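Local coordinates for major capsid protein (Faustovirus, PDB 5J7O) that probably forms the outer protein shell of the virus, as a double jelly-roll capsid protein that assembles into trimers, at residues C178-K190 and D199-K211. Sequence-based numbering, arbitrary orientation.
Sequences CEYPGLRLFKRVK and DEYTALAAIMYNK
Val189 and Tyr201 pair across the antiparallel hairpin of strands 186-193 and 196-202, at the edge of a four-stranded sheet. Val189 N donates to Tyr201 O at 3.0 Å, and Tyr201 N donates back to Val189 O at 3.2 Å. The two side chains run side by side on one face. CB of Val189 sits over the Tyr201 ring, 4.1 Å from its centroid, in a CH-pi contact displaced toward the hydroxyl end. With chi1 at 62°, CG of Tyr201 lies between its backbone N and carbonyl carbon, and the ring turns its face to the valine. Its OH accepts a hydrogen bond from Leu300 N. On the other face, CG2 of Thr202 lies over the Arg188 guanidinium, 3.5 Å from NH2. The pairing is consistent with one jelly-roll of the double jelly-roll fold. Thr202 is the N-cap of helix 203-212; its OG1 accepts a weak bond from Leu204 N and is hydrogen-bonded to Glu423 OE1. Helices 181-185 and 203-211 run roughly antiparallel, their axes at 151°. Between them Leu183 reaches with CD2 to Ala206 CB (3.8 Å) and with CD1 to Asn210 CB (3.6 Å). The Asn210 amide tilts 60° to the Tyr180 ring, with ND2 over one face, while OD1 accepts a hydrogen bond from Trp222 NE1.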
ATOM      1  N   CYS B 178      -0.700 -11.888  19.926  1.00 35.94           N
ATOM      2  CA  CYS B 178      -1.447 -10.654  19.762  1.00 33.15           C
ATOM      3  C   CYS B 178      -0.781  -9.787  18.697  1.00 31.56           C
ATOM      4  O   CYS B 178       0.389  -9.971  18.352  1.00 31.35           O
ATOM      5  CB  CYS B 178      -1.533  -9.902  21.084  1.00 33.63           C
ATOM      6  SG  CYS B 178       0.028  -9.176  21.628  1.00 36.25           S
ATOM      7  N   GLU B 179      -1.553  -8.859  18.141  1.00 31.46           N
ATOM      8  CA  GLU B 179      -0.996  -7.952  17.148  1.00 31.16           C
ATOM      9  C   GLU B 179       0.028  -7.036  17.802  1.00 28.29           C
ATOM     10  O   GLU B 179      -0.165  -6.560  18.926  1.00 23.53           O
ATOM     11  CB  GLU B 179      -2.098  -7.138  16.478  1.00 32.64           C
ATOM     12  CG  GLU B 179      -2.899  -7.932  15.461  1.00 34.15           C
ATOM     13  CD  GLU B 179      -3.767  -7.055  14.586  1.00 37.41           C
ATOM     14  OE1 GLU B 179      -4.236  -6.007  15.075  1.00 37.40           O
ATOM     15  OE2 GLU B 179      -3.972  -7.410  13.406  1.00 39.62           O
ATOM     16  N   TYR B 180       1.130  -6.815  17.093  1.00 25.96           N
ATOM     17  CA  TYR B 180       2.254  -6.028  17.585  1.00 27.81           C
ATOM     18  C   TYR B 180       2.742  -6.529  18.947  1.00 31.17           C
ATOM     19  O   TYR B 180       2.724  -5.786  19.933  1.00 32.59           O
ATOM     20  CB  TYR B 180       1.887  -4.553  17.643  1.00 25.81           C
ATOM     21  CG  TYR B 180       1.419  -4.042  16.301  1.00 26.18           C
ATOM     22  CD1 TYR B 180       2.330  -3.773  15.291  1.00 27.78           C
ATOM     23  CD2 TYR B 180       0.068  -3.859  16.032  1.00 24.87           C
ATOM     24  CE1 TYR B 180       1.916  -3.318  14.057  1.00 28.99           C
ATOM     25  CE2 TYR B 180      -0.356  -3.405  14.798  1.00 27.21           C
ATOM     26  CZ  TYR B 180       0.573  -3.136  13.814  1.00 29.73           C
ATOM     27  OH  TYR B 180       0.163  -2.683  12.582  1.00 32.38           O
ATOM     28  N   PRO B 181       3.195  -7.787  19.031  1.00 29.67           N
ATOM     29  CA  PRO B 181       3.606  -8.323  20.339  1.00 29.46           C
ATOM     30  C   PRO B 181       4.762  -7.562  20.954  1.00 30.79           C
ATOM     31  O   PRO B 181       4.814  -7.408  22.179  1.00 33.69           O
ATOM     32  CB  PRO B 181       3.989  -9.778  20.022  1.00 30.59           C
ATOM     33  CG  PRO B 181       3.466 -10.051  18.638  1.00 31.15           C
ATOM     34  CD  PRO B 181       3.453  -8.736  17.937  1.00 29.82           C
ATOM     35  N   GLY B 182       5.690  -7.073  20.132  1.00 31.18           N
ATOM     36  CA  GLY B 182       6.813  -6.331  20.671  1.00 32.14           C
ATOM     37  C   GLY B 182       6.397  -5.028  21.318  1.00 32.43           C
ATOM     38  O   GLY B 182       7.105  -4.501  22.177  1.00 32.73           O
ATOM     39  N   LEU B 183       5.238  -4.496  20.927  1.00 32.10           N
ATOM     40  CA  LEU B 183       4.772  -3.257  21.534  1.00 33.18           C
ATOM     41  C   LEU B 183       4.071  -3.512  22.861  1.00 33.37           C
ATOM     42  O   LEU B 183       4.227  -2.729  23.803  1.00 32.56           O
ATOM     43  CB  LEU B 183       3.846  -2.513  20.573  1.00 32.45           C
ATOM     44  CG  LEU B 183       4.485  -2.045  19.267  1.00 32.07           C
ATOM     45  CD1 LEU B 183       3.529  -1.157  18.493  1.00 31.06           C
ATOM     46  CD2 LEU B 183       5.796  -1.322  19.538  1.00 31.57           C
ATOM     47  N   ARG B 184       3.297  -4.597  22.957  1.00 32.82           N
ATOM     48  CA  ARG B 184       2.618  -4.895  24.212  1.00 32.41           C
ATOM     49  C   ARG B 184       3.543  -5.558  25.221  1.00 35.50           C
ATOM     50  O   ARG B 184       3.326  -5.424  26.431  1.00 37.64           O
ATOM     51  CB  ARG B 184       1.405  -5.795  23.971  1.00 30.62           C
ATOM     52  CG  ARG B 184       0.355  -5.675  25.062  1.00 30.66           C
ATOM     53  CD  ARG B 184      -0.809  -6.630  24.870  1.00 28.95           C
ATOM     54  NE  ARG B 184      -1.932  -6.251  25.722  1.00 30.70           N
ATOM     55  CZ  ARG B 184      -3.007  -7.002  25.933  1.00 30.99           C
ATOM     56  NH1 ARG B 184      -3.112  -8.192  25.359  1.00 32.07           N
ATOM     57  NH2 ARG B 184      -3.976  -6.565  26.725  1.00 32.93           N
ATOM     58  N   LEU B 185       4.569  -6.270  24.745  1.00 35.40           N
ATOM     59  CA  LEU B 185       5.435  -7.029  25.642  1.00 37.48           C
ATOM     60  C   LEU B 185       6.070  -6.132  26.696  1.00 39.91           C
ATOM     61  O   LEU B 185       6.232  -6.539  27.853  1.00 39.41           O
ATOM     62  CB  LEU B 185       6.516  -7.750  24.841  1.00 36.31           C
ATOM     63  CG  LEU B 185       7.456  -8.637  25.657  1.00 36.81           C
ATOM     64  CD1 LEU B 185       6.708  -9.843  26.203  1.00 37.51           C
ATOM     65  CD2 LEU B 185       8.646  -9.070  24.824  1.00 35.39           C
ATOM     66  N   PHE B 186       6.430  -4.909  26.320  1.00 40.31           N
ATOM     67  CA  PHE B 186       7.067  -3.972  27.241  1.00 39.24           C
ATOM     68  C   PHE B 186       5.979  -3.120  27.883  1.00 39.00           C
ATOM     69  O   PHE B 186       5.530  -2.126  27.305  1.00 37.39           O
ATOM     70  CB  PHE B 186       8.098  -3.113  26.517  1.00 39.04           C
ATOM     71  CG  PHE B 186       9.316  -3.873  26.062  1.00 38.23           C
ATOM     72  CD1 PHE B 186       9.467  -5.220  26.353  1.00 38.12           C
ATOM     73  CD2 PHE B 186      10.318  -3.233  25.352  1.00 39.14           C
ATOM     74  CE1 PHE B 186      10.587  -5.914  25.938  1.00 38.43           C
ATOM     75  CE2 PHE B 186      11.441  -3.922  24.935  1.00 39.90           C
ATOM     76  CZ  PHE B 186      11.576  -5.264  25.229  1.00 38.90           C
ATOM     77  N   LYS B 187       5.541  -3.523  29.078  1.00 40.48           N
ATOM     78  CA  LYS B 187       4.605  -2.703  29.841  1.00 42.42           C
ATOM     79  C   LYS B 187       5.185  -1.322  30.103  1.00 44.46           C
ATOM     80  O   LYS B 187       4.556  -0.302  29.801  1.00 45.23           O
ATOM     81  CB  LYS B 187       4.258  -3.387  31.163  1.00 43.55           C
ATOM     82  CG  LYS B 187       3.323  -4.570  31.046  1.00 46.70           C
ATOM     83  CD  LYS B 187       2.993  -5.115  32.425  1.00 49.46           C
ATOM     84  CE  LYS B 187       2.501  -4.008  33.346  1.00 51.63           C
ATOM     85  NZ  LYS B 187       2.332  -4.476  34.749  1.00 53.34           N
ATOM     86  N   ARG B 188       6.385  -1.271  30.677  1.00 45.55           N
ATOM     87  CA  ARG B 188       7.080  -0.023  30.941  1.00 47.14           C
ATOM     88  C   ARG B 188       8.535  -0.161  30.515  1.00 45.05           C
ATOM     89  O   ARG B 188       9.121  -1.244  30.587  1.00 45.65           O
ATOM     90  CB  ARG B 188       7.002   0.371  32.427  1.00 52.18           C
ATOM     91  CG  ARG B 188       5.643   0.123  33.072  1.00 57.21           C
ATOM     92  CD  ARG B 188       5.475   0.910  34.362  1.00 61.25           C
ATOM     93  NE  ARG B 188       5.111   2.301  34.107  1.00 64.69           N
ATOM     94  CZ  ARG B 188       3.859   2.733  33.980  1.00 65.94           C
ATOM     95  NH1 ARG B 188       2.848   1.881  34.082  1.00 66.62           N
ATOM     96  NH2 ARG B 188       3.619   4.017  33.749  1.00 65.49           N
ATOM     97  N   VAL B 189       9.106   0.950  30.055  1.00 43.30           N
ATOM     98  CA  VAL B 189      10.504   1.022  29.644  1.00 43.36           C
ATOM     99  C   VAL B 189      11.106   2.256  30.298  1.00 45.14           C
ATOM    100  O   VAL B 189      10.617   3.371  30.088  1.00 45.95           O
ATOM    101  CB  VAL B 189      10.657   1.089  28.115  1.00 41.93           C
ATOM    102  CG1 VAL B 189      12.125   1.178  27.733  1.00 41.78           C
ATOM    103  CG2 VAL B 189      10.006  -0.120  27.457  1.00 41.17           C
ATOM    104  N   LYS B 190      12.165   2.064  31.083  1.00 44.92           N
ATOM    105  CA  LYS B 190      12.721   3.120  31.917  1.00 44.38           C
ATOM    106  C   LYS B 190      14.178   3.390  31.567  1.00 42.72           C
ATOM    107  O   LYS B 190      14.966   2.458  31.374  1.00 40.71           O
ATOM    108  CB  LYS B 190      12.617   2.756  33.403  1.00 45.67           C
ATOM    109  CG  LYS B 190      11.222   2.889  33.991  1.00 48.43           C
ATOM    110  CD  LYS B 190      11.144   2.233  35.362  1.00 51.89           C
ATOM    111  CE  LYS B 190      12.263   2.712  36.274  1.00 54.11           C
ATOM    112  NZ  LYS B 190      12.263   1.987  37.574  1.00 55.02           N
ATOM    113  N   ASP B 199      13.448   9.172  32.008  1.00 46.04           N
ATOM    114  CA  ASP B 199      12.382   9.140  31.018  1.00 43.98           C
ATOM    115  C   ASP B 199      11.822   7.729  30.960  1.00 42.77           C
ATOM    116  O   ASP B 199      12.542   6.752  31.186  1.00 43.00           O
ATOM    117  CB  ASP B 199      12.870   9.580  29.633  1.00 43.26           C
ATOM    118  CG  ASP B 199      11.728   9.787  28.656  1.00 42.66           C
ATOM    119  OD1 ASP B 199      10.616  10.129  29.109  1.00 42.02           O
ATOM    120  OD2 ASP B 199      11.940   9.605  27.438  1.00 42.51           O
ATOM    121  N   GLU B 200      10.532   7.634  30.653  1.00 41.60           N
ATOM    122  CA  GLU B 200       9.857   6.345  30.625  1.00 42.75           C
ATOM    123  C   GLU B 200       8.604   6.449  29.770  1.00 40.92           C
ATOM    124  O   GLU B 200       8.006   7.521  29.647  1.00 42.05           O
ATOM    125  CB  GLU B 200       9.495   5.877  32.037  1.00 46.27           C
ATOM    126  CG  GLU B 200       8.760   6.924  32.852  1.00 50.03           C
ATOM    127  CD  GLU B 200       8.227   6.379  34.159  1.00 52.75           C
ATOM    128  OE1 GLU B 200       8.011   5.152  34.249  1.00 53.40           O
ATOM    129  OE2 GLU B 200       8.025   7.179  35.097  1.00 54.56           O
ATOM    130  N   TYR B 201       8.217   5.318  29.182  1.00 39.19           N
ATOM    131  CA  TYR B 201       6.988   5.233  28.407  1.00 37.00           C
ATOM    132  C   TYR B 201       6.412   3.833  28.560  1.00 37.11           C
ATOM    133  O   TYR B 201       7.072   2.918  29.059  1.00 36.17           O
ATOM    134  CB  TYR B 201       7.226   5.577  26.930  1.00 35.43           C
ATOM    135  CG  TYR B 201       8.185   4.655  26.208  1.00 36.94           C
ATOM    136  CD1 TYR B 201       7.743   3.467  25.639  1.00 38.54           C
ATOM    137  CD2 TYR B 201       9.528   4.980  26.083  1.00 37.07           C
ATOM    138  CE1 TYR B 201       8.614   2.624  24.977  1.00 39.29           C
ATOM    139  CE2 TYR B 201      10.406   4.143  25.419  1.00 38.27           C
ATOM    140  CZ  TYR B 201       9.944   2.967  24.869  1.00 38.45           C
ATOM    141  OH  TYR B 201      10.812   2.130  24.208  1.00 38.43           O
ATOM    142  N   THR B 202       5.168   3.674  28.125  1.00 37.69           N
ATOM    143  CA  THR B 202       4.455   2.412  28.237  1.00 38.92           C
ATOM    144  C   THR B 202       4.155   1.862  26.843  1.00 37.97           C
ATOM    145  O   THR B 202       4.588   2.410  25.827  1.00 37.15           O
ATOM    146  CB  THR B 202       3.165   2.584  29.044  1.00 40.93           C
ATOM    147  OG1 THR B 202       2.246   3.403  28.310  1.00 42.54           O
ATOM    148  CG2 THR B 202       3.453   3.237  30.386  1.00 42.20           C
ATOM    149  N   ALA B 203       3.404   0.757  26.810  1.00 37.92           N
ATOM    150  CA  ALA B 203       2.901   0.249  25.539  1.00 38.73           C
ATOM    151  C   ALA B 203       1.938   1.235  24.896  1.00 38.03           C
ATOM    152  O   ALA B 203       1.780   1.240  23.671  1.00 37.97           O
ATOM    153  CB  ALA B 203       2.218  -1.103  25.748  1.00 41.73           C
ATOM    154  N   LEU B 204       1.291   2.077  25.707  1.00 38.07           N
ATOM    155  CA  LEU B 204       0.403   3.098  25.162  1.00 36.17           C
ATOM    156  C   LEU B 204       1.174   4.102  24.316  1.00 35.07           C
ATOM    157  O   LEU B 204       0.711   4.504  23.243  1.00 35.58           O
ATOM    158  CB  LEU B 204      -0.339   3.799  26.296  1.00 36.10           C
ATOM    159  CG  LEU B 204      -1.273   2.882  27.084  1.00 37.22           C
ATOM    160  CD1 LEU B 204      -1.953   3.634  28.207  1.00 36.95           C
ATOM    161  CD2 LEU B 204      -2.297   2.280  26.146  1.00 36.80           C
ATOM    162  N   ALA B 205       2.352   4.519  24.780  1.00 33.53           N
ATOM    163  CA  ALA B 205       3.191   5.383  23.958  1.00 31.63           C
ATOM    164  C   ALA B 205       3.711   4.637  22.737  1.00 30.51           C
ATOM    165  O   ALA B 205       3.852   5.221  21.658  1.00 29.58           O
ATOM    166  CB  ALA B 205       4.351   5.937  24.784  1.00 32.51           C
ATOM    167  N   ALA B 206       3.987   3.339  22.888  1.00 32.78           N
ATOM    168  CA  ALA B 206       4.492   2.553  21.767  1.00 32.68           C
ATOM    169  C   ALA B 206       3.452   2.431  20.660  1.00 35.01           C
ATOM    170  O   ALA B 206       3.793   2.486  19.472  1.00 36.89           O
ATOM    171  CB  ALA B 206       4.930   1.170  22.249  1.00 30.82           C
ATOM    172  N   ILE B 207       2.177   2.266  21.022  1.00 36.07           N
ATOM    173  CA  ILE B 207       1.154   2.166  19.986  1.00 36.91           C
ATOM    174  C   ILE B 207       0.845   3.535  19.391  1.00 39.54           C
ATOM    175  O   ILE B 207       0.431   3.626  18.232  1.00 41.83           O
ATOM    176  CB  ILE B 207      -0.119   1.486  20.523  1.00 35.62           C
ATOM    177  CG1 ILE B 207      -0.811   2.355  21.573  1.00 36.45           C
ATOM    178  CG2 ILE B 207       0.216   0.124  21.093  1.00 34.85           C
ATOM    179  CD1 ILE B 207      -2.165   1.830  22.000  1.00 36.26           C
ATOM    180  N   MET B 208       1.040   4.614  20.154  1.00 38.22           N
ATOM    181  CA  MET B 208       0.919   5.947  19.571  1.00 39.16           C
ATOM    182  C   MET B 208       1.998   6.178  18.522  1.00 39.60           C
ATOM    183  O   MET B 208       1.731   6.757  17.462  1.00 38.99           O
ATOM    184  CB  MET B 208       0.995   7.014  20.663  1.00 40.04           C
ATOM    185  CG  MET B 208      -0.195   7.032  21.607  1.00 41.09           C
ATOM    186  SD  MET B 208      -1.764   7.286  20.759  1.00 42.01           S
ATOM    187  CE  MET B 208      -2.871   7.484  22.153  1.00 42.68           C
ATOM    188  N   TYR B 209       3.224   5.728  18.800  1.00 38.93           N
ATOM    189  CA  TYR B 209       4.290   5.806  17.808  1.00 36.76           C
ATOM    190  C   TYR B 209       3.987   4.919  16.609  1.00 36.13           C
ATOM    191  O   TYR B 209       4.237   5.309  15.461  1.00 35.94           O
ATOM    192  CB  TYR B 209       5.624   5.413  18.445  1.00 35.79           C
ATOM    193  CG  TYR B 209       6.823   5.565  17.534  1.00 36.55           C
ATOM    194  CD1 TYR B 209       7.153   4.577  16.613  1.00 35.29           C
ATOM    195  CD2 TYR B 209       7.633   6.690  17.604  1.00 37.33           C
ATOM    196  CE1 TYR B 209       8.246   4.711  15.782  1.00 35.52           C
ATOM    197  CE2 TYR B 209       8.732   6.832  16.778  1.00 35.66           C
ATOM    198  CZ  TYR B 209       9.033   5.840  15.869  1.00 34.55           C
ATOM    199  OH  TYR B 209      10.124   5.975  15.044  1.00 33.68           O
ATOM    200  N   ASN B 210       3.456   3.719  16.856  1.00 36.47           N
ATOM    201  CA  ASN B 210       3.094   2.823  15.762  1.00 35.56           C
ATOM    202  C   ASN B 210       2.079   3.466  14.826  1.00 34.67           C
ATOM    203  O   ASN B 210       2.087   3.197  13.619  1.00 34.49           O
ATOM    204  CB  ASN B 210       2.546   1.512  16.334  1.00 38.05           C
ATOM    205  CG  ASN B 210       2.083   0.547  15.260  1.00 41.84           C
ATOM    206  OD1 ASN B 210       2.892  -0.016  14.523  1.00 42.92           O
ATOM    207  ND2 ASN B 210       0.775   0.336  15.182  1.00 43.63           N
ATOM    208  N   LYS B 211       1.215   4.334  15.357  1.00 34.02           N
ATOM    209  CA  LYS B 211       0.163   4.929  14.544  1.00 32.73           C
ATOM    210  C   LYS B 211       0.624   6.195  13.826  1.00 33.64           C
ATOM    211  O   LYS B 211       0.140   6.483  12.726  1.00 35.35           O
ATOM    212  CB  LYS B 211      -1.057   5.248  15.413  1.00 30.55           C
ATOM    213  CG  LYS B 211      -1.709   4.039  16.084  1.00 27.02           C
ATOM    214  CD  LYS B 211      -2.734   4.478  17.125  1.00 25.91           C
ATOM    215  CE  LYS B 211      -3.086   3.351  18.088  1.00 27.05           C
ATOM    216  NZ  LYS B 211      -3.795   2.222  17.421  1.00 25.21           N
TER